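Local coordinates for McyG protein (Microcystis aeruginosa PCC 7806, PDB 4R0M) that probably activates phenylalanine or a related starter acid as its adenylate, for loading of the acyl group onto a carrier domain in microcystin biosynthesis, at residues L62-Q76 with L87-T101. Residues are numbered along the deposited sequence; the frame is centred on the assembly and turned at random.
Sequences LEQKGIKLGHKVILQ and LWACFLGGIIPVPLT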
loop_
_atom_site.group_PDB
_atom_site.type_symbol
_atom_site.label_atom_id
_atom_site.label_comp_id
_atom_site.label_asym_id
_atom_site.label_seq_id
_atom_site.Cartn_x
_atom_site.Cartn_y
_atom_site.Cartn_z
ATOM N N LEU A 62 -26.423 5.512 -10.020
ATOM C CA LEU A 62 -26.032 6.498 -9.014
ATOM C C LEU A 62 -26.869 7.774 -9.119
ATOM O O LEU A 62 -27.400 8.255 -8.115
ATOM C CB LEU A 62 -24.535 6.822 -9.111
ATOM C CG LEU A 62 -23.541 5.752 -8.640
ATOM C CD1 LEU A 62 -22.146 6.035 -9.178
ATOM C CD2 LEU A 62 -23.519 5.644 -7.121
ATOM N N GLU A 63 -26.988 8.303 -10.337
ATOM C CA GLU A 63 -27.800 9.491 -10.612
ATOM C C GLU A 63 -29.260 9.309 -10.191
ATOM O O GLU A 63 -29.861 10.218 -9.614
ATOM C CB GLU A 63 -27.729 9.866 -12.097
ATOM C CG GLU A 63 -26.434 10.541 -12.525
ATOM C CD GLU A 63 -26.435 10.936 -13.995
ATOM O OE1 GLU A 63 -26.638 10.054 -14.859
ATOM O OE2 GLU A 63 -26.227 12.131 -14.288
ATOM N N GLN A 64 -29.818 8.132 -10.472
ATOM C CA GLN A 64 -31.206 7.820 -10.125
ATOM C C GLN A 64 -31.449 7.735 -8.618
ATOM O O GLN A 64 -32.580 7.908 -8.160
ATOM C CB GLN A 64 -31.662 6.530 -10.809
ATOM C CG GLN A 64 -32.073 6.710 -12.264
ATOM C CD GLN A 64 -32.553 5.421 -12.912
ATOM O OE1 GLN A 64 -32.901 4.452 -12.231
ATOM N NE2 GLN A 64 -32.579 5.406 -14.241
ATOM N N LYS A 65 -30.389 7.472 -7.856
ATOM C CA LYS A 65 -30.471 7.450 -6.395
ATOM C C LYS A 65 -30.261 8.840 -5.787
ATOM O O LYS A 65 -30.295 9.000 -4.568
ATOM C CB LYS A 65 -29.480 6.441 -5.797
ATOM C CG LYS A 65 -29.739 4.989 -6.177
ATOM C CD LYS A 65 -30.957 4.405 -5.476
ATOM C CE LYS A 65 -31.495 3.199 -6.232
ATOM N NZ LYS A 65 -32.517 2.445 -5.453
ATOM N N GLY A 66 -30.045 9.839 -6.642
ATOM C CA GLY A 66 -29.913 11.227 -6.202
ATOM C C GLY A 66 -28.489 11.699 -5.967
ATOM O O GLY A 66 -28.275 12.796 -5.450
ATOM N N ILE A 67 -27.515 10.875 -6.341
ATOM C CA ILE A 67 -26.106 11.235 -6.191
ATOM C C ILE A 67 -25.681 12.118 -7.360
ATOM O O ILE A 67 -25.735 11.703 -8.519
ATOM C CB ILE A 67 -25.191 9.991 -6.084
ATOM C CG1 ILE A 67 -25.665 9.044 -4.965
ATOM C CG2 ILE A 67 -23.736 10.401 -5.891
ATOM C CD1 ILE A 67 -25.733 9.657 -3.578
ATOM N N LYS A 68 -25.255 13.335 -7.042
ATOM C CA LYS A 68 -24.956 14.345 -8.052
ATOM C C LYS A 68 -23.459 14.617 -8.178
ATOM O O LYS A 68 -22.656 14.134 -7.375
ATOM C CB LYS A 68 -25.711 15.645 -7.744
ATOM C CG LYS A 68 -27.228 15.493 -7.715
ATOM C CD LYS A 68 -27.938 16.828 -7.529
ATOM C CE LYS A 68 -27.881 17.312 -6.087
ATOM N NZ LYS A 68 -28.516 18.651 -5.931
ATOM N N LEU A 69 -23.097 15.389 -9.202
ATOM C CA LEU A 69 -21.720 15.809 -9.432
ATOM C C LEU A 69 -21.177 16.529 -8.200
ATOM O O LEU A 69 -21.876 17.338 -7.591
ATOM C CB LEU A 69 -21.651 16.719 -10.666
ATOM C CG LEU A 69 -20.284 17.113 -11.237
ATOM C CD1 LEU A 69 -20.357 17.221 -12.753
ATOM C CD2 LEU A 69 -19.768 18.409 -10.628
ATOM N N GLY A 70 -19.938 16.219 -7.831
ATOM C CA GLY A 70 -19.301 16.844 -6.675
ATOM C C GLY A 70 -19.549 16.138 -5.353
ATOM O O GLY A 70 -18.823 16.364 -4.383
ATOM N N HIS A 71 -20.576 15.290 -5.305
ATOM C CA HIS A 71 -20.865 14.496 -4.113
ATOM C C HIS A 71 -19.854 13.403 -3.937
ATOM O O HIS A 71 -19.165 13.019 -4.885
ATOM C CB HIS A 71 -22.266 13.887 -4.171
ATOM C CG HIS A 71 -23.380 14.870 -3.892
ATOM N ND1 HIS A 71 -24.661 14.627 -4.240
ATOM C CD2 HIS A 71 -23.369 16.128 -3.287
ATOM C CE1 HIS A 71 -25.430 15.668 -3.870
ATOM N NE2 HIS A 71 -24.638 16.588 -3.289
ATOM N N LYS A 72 -19.763 12.891 -2.713
ATOM C CA LYS A 72 -18.856 11.797 -2.399
ATOM C C LYS A 72 -19.625 10.522 -2.081
ATOM O O LYS A 72 -20.724 10.574 -1.523
ATOM C CB LYS A 72 -17.935 12.190 -1.242
ATOM C CG LYS A 72 -16.819 13.139 -1.658
ATOM C CD LYS A 72 -16.254 13.920 -0.487
ATOM C CE LYS A 72 -16.913 15.283 -0.347
ATOM N NZ LYS A 72 -16.344 16.269 -1.305
ATOM N N VAL A 73 -19.056 9.383 -2.473
ATOM C CA VAL A 73 -19.606 8.068 -2.127
ATOM C C VAL A 73 -18.506 7.153 -1.582
ATOM O O VAL A 73 -17.396 7.111 -2.122
ATOM C CB VAL A 73 -20.339 7.382 -3.312
ATOM C CG1 VAL A 73 -21.538 8.203 -3.765
ATOM C CG2 VAL A 73 -19.397 7.129 -4.480
ATOM N N ILE A 74 -18.820 6.433 -0.508
ATOM C CA ILE A 74 -17.869 5.515 0.115
ATOM C C ILE A 74 -17.902 4.157 -0.581
ATOM O O ILE A 74 -18.973 3.637 -0.889
ATOM C CB ILE A 74 -18.131 5.360 1.636
ATOM C CG1 ILE A 74 -17.849 6.683 2.359
ATOM C CG2 ILE A 74 -17.291 4.229 2.228
ATOM C CD1 ILE A 74 -18.132 6.664 3.850
ATOM N N LEU A 75 -16.724 3.593 -0.830
ATOM C CA LEU A 75 -16.614 2.268 -1.441
ATOM C C LEU A 75 -16.234 1.202 -0.419
ATOM O O LEU A 75 -15.218 1.317 0.276
ATOM C CB LEU A 75 -15.610 2.280 -2.599
ATOM C CG LEU A 75 -16.064 2.705 -4.002
ATOM C CD1 LEU A 75 -16.470 4.173 -4.082
ATOM C CD2 LEU A 75 -14.973 2.392 -5.017
ATOM N N GLN A 76 -17.077 0.177 -0.331
ATOM C CA GLN A 76 -16.846 -0.981 0.525
ATOM C C GLN A 76 -17.120 -2.246 -0.286
ATOM O O GLN A 76 -18.053 -3.001 -0.004
ATOM C CB GLN A 76 -17.735 -0.913 1.771
ATOM C CG GLN A 76 -17.300 0.132 2.787
ATOM C CD GLN A 76 -16.109 -0.321 3.610
ATOM O OE1 GLN A 76 -14.955 -0.090 3.242
ATOM N NE2 GLN A 76 -16.385 -0.985 4.723
ATOM N N LEU A 87 -15.795 2.415 -9.498
ATOM C CA LEU A 87 -14.812 3.488 -9.348
ATOM C C LEU A 87 -14.796 4.389 -10.583
ATOM O O LEU A 87 -14.804 5.621 -10.465
ATOM C CB LEU A 87 -13.415 2.907 -9.099
ATOM C CG LEU A 87 -12.255 3.885 -8.891
ATOM C CD1 LEU A 87 -12.194 4.374 -7.451
ATOM C CD2 LEU A 87 -10.938 3.232 -9.285
ATOM N N TRP A 88 -14.773 3.761 -11.760
ATOM C CA TRP A 88 -14.801 4.476 -13.033
ATOM C C TRP A 88 -16.122 5.131 -13.301
ATOM O O TRP A 88 -16.171 6.190 -13.928
ATOM C CB TRP A 88 -14.396 3.558 -14.181
ATOM C CG TRP A 88 -12.901 3.402 -14.275
ATOM C CD1 TRP A 88 -12.130 2.315 -13.873
ATOM C CD2 TRP A 88 -11.936 4.383 -14.787
ATOM N NE1 TRP A 88 -10.796 2.546 -14.105
ATOM C CE2 TRP A 88 -10.610 3.767 -14.649
ATOM C CE3 TRP A 88 -12.033 5.662 -15.331
ATOM C CZ2 TRP A 88 -9.452 4.420 -15.045
ATOM C CZ3 TRP A 88 -10.857 6.311 -15.726
ATOM C CH2 TRP A 88 -9.598 5.703 -15.584
ATOM N N ALA A 89 -17.204 4.526 -12.816
ATOM C CA ALA A 89 -18.523 5.154 -12.873
ATOM C C ALA A 89 -18.487 6.531 -12.211
ATOM O O ALA A 89 -18.958 7.515 -12.785
ATOM C CB ALA A 89 -19.567 4.273 -12.209
ATOM N N CYS A 90 -17.917 6.580 -11.006
ATOM C CA CYS A 90 -17.745 7.816 -10.253
ATOM C C CYS A 90 -16.847 8.806 -10.992
ATOM O O CYS A 90 -17.156 10.002 -11.056
ATOM C CB CYS A 90 -17.174 7.520 -8.859
ATOM S SG CYS A 90 -18.277 6.570 -7.781
ATOM N N PHE A 91 -15.744 8.312 -11.550
ATOM C CA PHE A 91 -14.825 9.161 -12.319
ATOM C C PHE A 91 -15.533 9.866 -13.481
ATOM O O PHE A 91 -15.378 11.076 -13.664
ATOM C CB PHE A 91 -13.628 8.358 -12.843
ATOM C CG PHE A 91 -12.632 7.960 -11.781
ATOM C CD1 PHE A 91 -12.531 8.664 -10.583
ATOM C CD2 PHE A 91 -11.765 6.896 -12.000
ATOM C CE1 PHE A 91 -11.601 8.296 -9.619
ATOM C CE2 PHE A 91 -10.832 6.526 -11.040
ATOM C CZ PHE A 91 -10.752 7.226 -9.846
ATOM N N LEU A 92 -16.320 9.107 -14.243
ATOM C CA LEU A 92 -17.024 9.628 -15.417
ATOM C C LEU A 92 -18.092 10.665 -15.073
ATOM O O LEU A 92 -18.303 11.614 -15.828
ATOM C CB LEU A 92 -17.657 8.489 -16.223
ATOM C CG LEU A 92 -16.788 7.406 -16.872
ATOM C CD1 LEU A 92 -17.681 6.340 -17.486
ATOM C CD2 LEU A 92 -15.842 7.968 -17.921
ATOM N N GLY A 93 -18.761 10.485 -13.935
ATOM C CA GLY A 93 -19.846 11.379 -13.535
ATOM C C GLY A 93 -19.438 12.576 -12.697
ATOM O O GLY A 93 -20.284 13.387 -12.321
ATOM N N GLY A 94 -18.147 12.690 -12.404
ATOM C CA GLY A 94 -17.650 13.744 -11.524
ATOM C C GLY A 94 -18.053 13.544 -10.072
ATOM O O GLY A 94 -18.073 14.497 -9.293
ATOM N N ILE A 95 -18.393 12.304 -9.720
ATOM C CA ILE A 95 -18.663 11.917 -8.338
ATOM C C ILE A 95 -17.344 11.427 -7.751
ATOM O O ILE A 95 -16.620 10.675 -8.398
ATOM C CB ILE A 95 -19.729 10.799 -8.260
ATOM C CG1 ILE A 95 -21.065 11.288 -8.835
ATOM C CG2 ILE A 95 -19.915 10.316 -6.825
ATOM C CD1 ILE A 95 -22.001 10.177 -9.262
ATOM N N ILE A 96 -17.024 11.873 -6.540
ATOM C CA ILE A 96 -15.757 11.511 -5.908
ATOM C C ILE A 96 -15.883 10.192 -5.135
ATOM O O ILE A 96 -16.574 10.134 -4.113
ATOM C CB ILE A 96 -15.225 12.642 -4.997
ATOM C CG1 ILE A 96 -15.016 13.929 -5.809
ATOM C CG2 ILE A 96 -13.924 12.227 -4.318
ATOM C CD1 ILE A 96 -15.042 15.200 -4.987
ATOM N N PRO A 97 -15.219 9.126 -5.625
ATOM C CA PRO A 97 -15.230 7.861 -4.897
ATOM C C PRO A 97 -14.294 7.923 -3.693
ATOM O O PRO A 97 -13.227 8.540 -3.766
ATOM C CB PRO A 97 -14.713 6.857 -5.928
ATOM C CG PRO A 97 -13.830 7.661 -6.823
ATOM C CD PRO A 97 -14.367 9.065 -6.828
ATOM N N VAL A 98 -14.714 7.309 -2.590
ATOM C CA VAL A 98 -13.903 7.258 -1.377
ATOM C C VAL A 98 -13.708 5.791 -0.994
ATOM O O VAL A 98 -14.473 5.241 -0.192
ATOM C CB VAL A 98 -14.530 8.073 -0.221
ATOM C CG1 VAL A 98 -13.584 8.142 0.972
ATOM C CG2 VAL A 98 -14.882 9.482 -0.686
ATOM N N PRO A 99 -12.694 5.142 -1.592
ATOM C CA PRO A 99 -12.459 3.727 -1.340
ATOM C C PRO A 99 -11.867 3.509 0.043
ATOM O O PRO A 99 -10.908 4.184 0.423
ATOM C CB PRO A 99 -11.444 3.330 -2.428
ATOM C CG PRO A 99 -11.361 4.494 -3.365
ATOM C CD PRO A 99 -11.710 5.691 -2.537
ATOM N N LEU A 100 -12.458 2.591 0.796
ATOM C CA LEU A 100 -11.944 2.238 2.114
ATOM C C LEU A 100 -11.773 0.726 2.221
ATOM O O LEU A 100 -12.452 -0.033 1.527
ATOM C CB LEU A 100 -12.861 2.775 3.220
ATOM C CG LEU A 100 -12.966 4.300 3.384
ATOM C CD1 LEU A 100 -14.125 4.667 4.297
ATOM C CD2 LEU A 100 -11.668 4.914 3.891
ATOM N N THR A 101 -10.850 0.305 3.083
ATOM C CA THR A 101 -10.575 -1.107 3.320
ATOM C C THR A 101 -11.838 -1.819 3.791
ATOM O O THR A 101 -12.554 -1.321 4.661
ATOM C CB THR A 101 -9.455 -1.285 4.371
ATOM O OG1 THR A 101 -8.282 -0.582 3.943
ATOM C CG2 THR A 101 -9.106 -2.763 4.576
#
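Ile-96 N gives to His-71 O (2.9 Å) and opens a run of backbone hydrogen bonds, alternating in direction, that pairs strands 72-76 and 96-99 in parallel. Val-73 N donates to Ile-96 O, Val-98 N returns to Val-73 O (2.7 Å), Leu-75 N reaches Val-98 O and Leu-100 N closes the series on Leu-75 O. Ahead of the strands, Gly-70 N, in a type II turn, bonds to Gly-94 O (2.9 Å), where Gly-94, with positive phi, closes a Schellman motif after helix 80-93.

Apolar packing fills the face toward that helix. With Val-73 CG1 anti to the carbonyl carbon (chi1 -62°), CG2 falls between N and C and meets Cys-90 SG at 3.5 Å. Leu-75 lies alongside Pro-97, with CD1 3.7 Å from Pro-97 CB, while its CD2 meets Leu-87 CD1. At the other end Ile-95 turns CD1 toward Leu-62 CD1 (4.1 Å) and lies nearly at right angles to Ile-67, whose CG2 is 3.8 Å from Ile-95 CD1.

On the other face, the aliphatic part of Lys-72 runs beside Ile-96, CG to CB 3.7 Å, and Ile-74 CG2 touches Leu-100 CD1; helix 111-122 covers Ile-74 and Leu-100.

The contact thus closes a beta-alpha-beta unit at the edge of a four-stranded parallel sheet: Pro-97 and Pro-99 lack an N-H, yet cost the pairing no bond, because the N-H groups it draws from their strand are those of Ile-96, Val-98 and Leu-100.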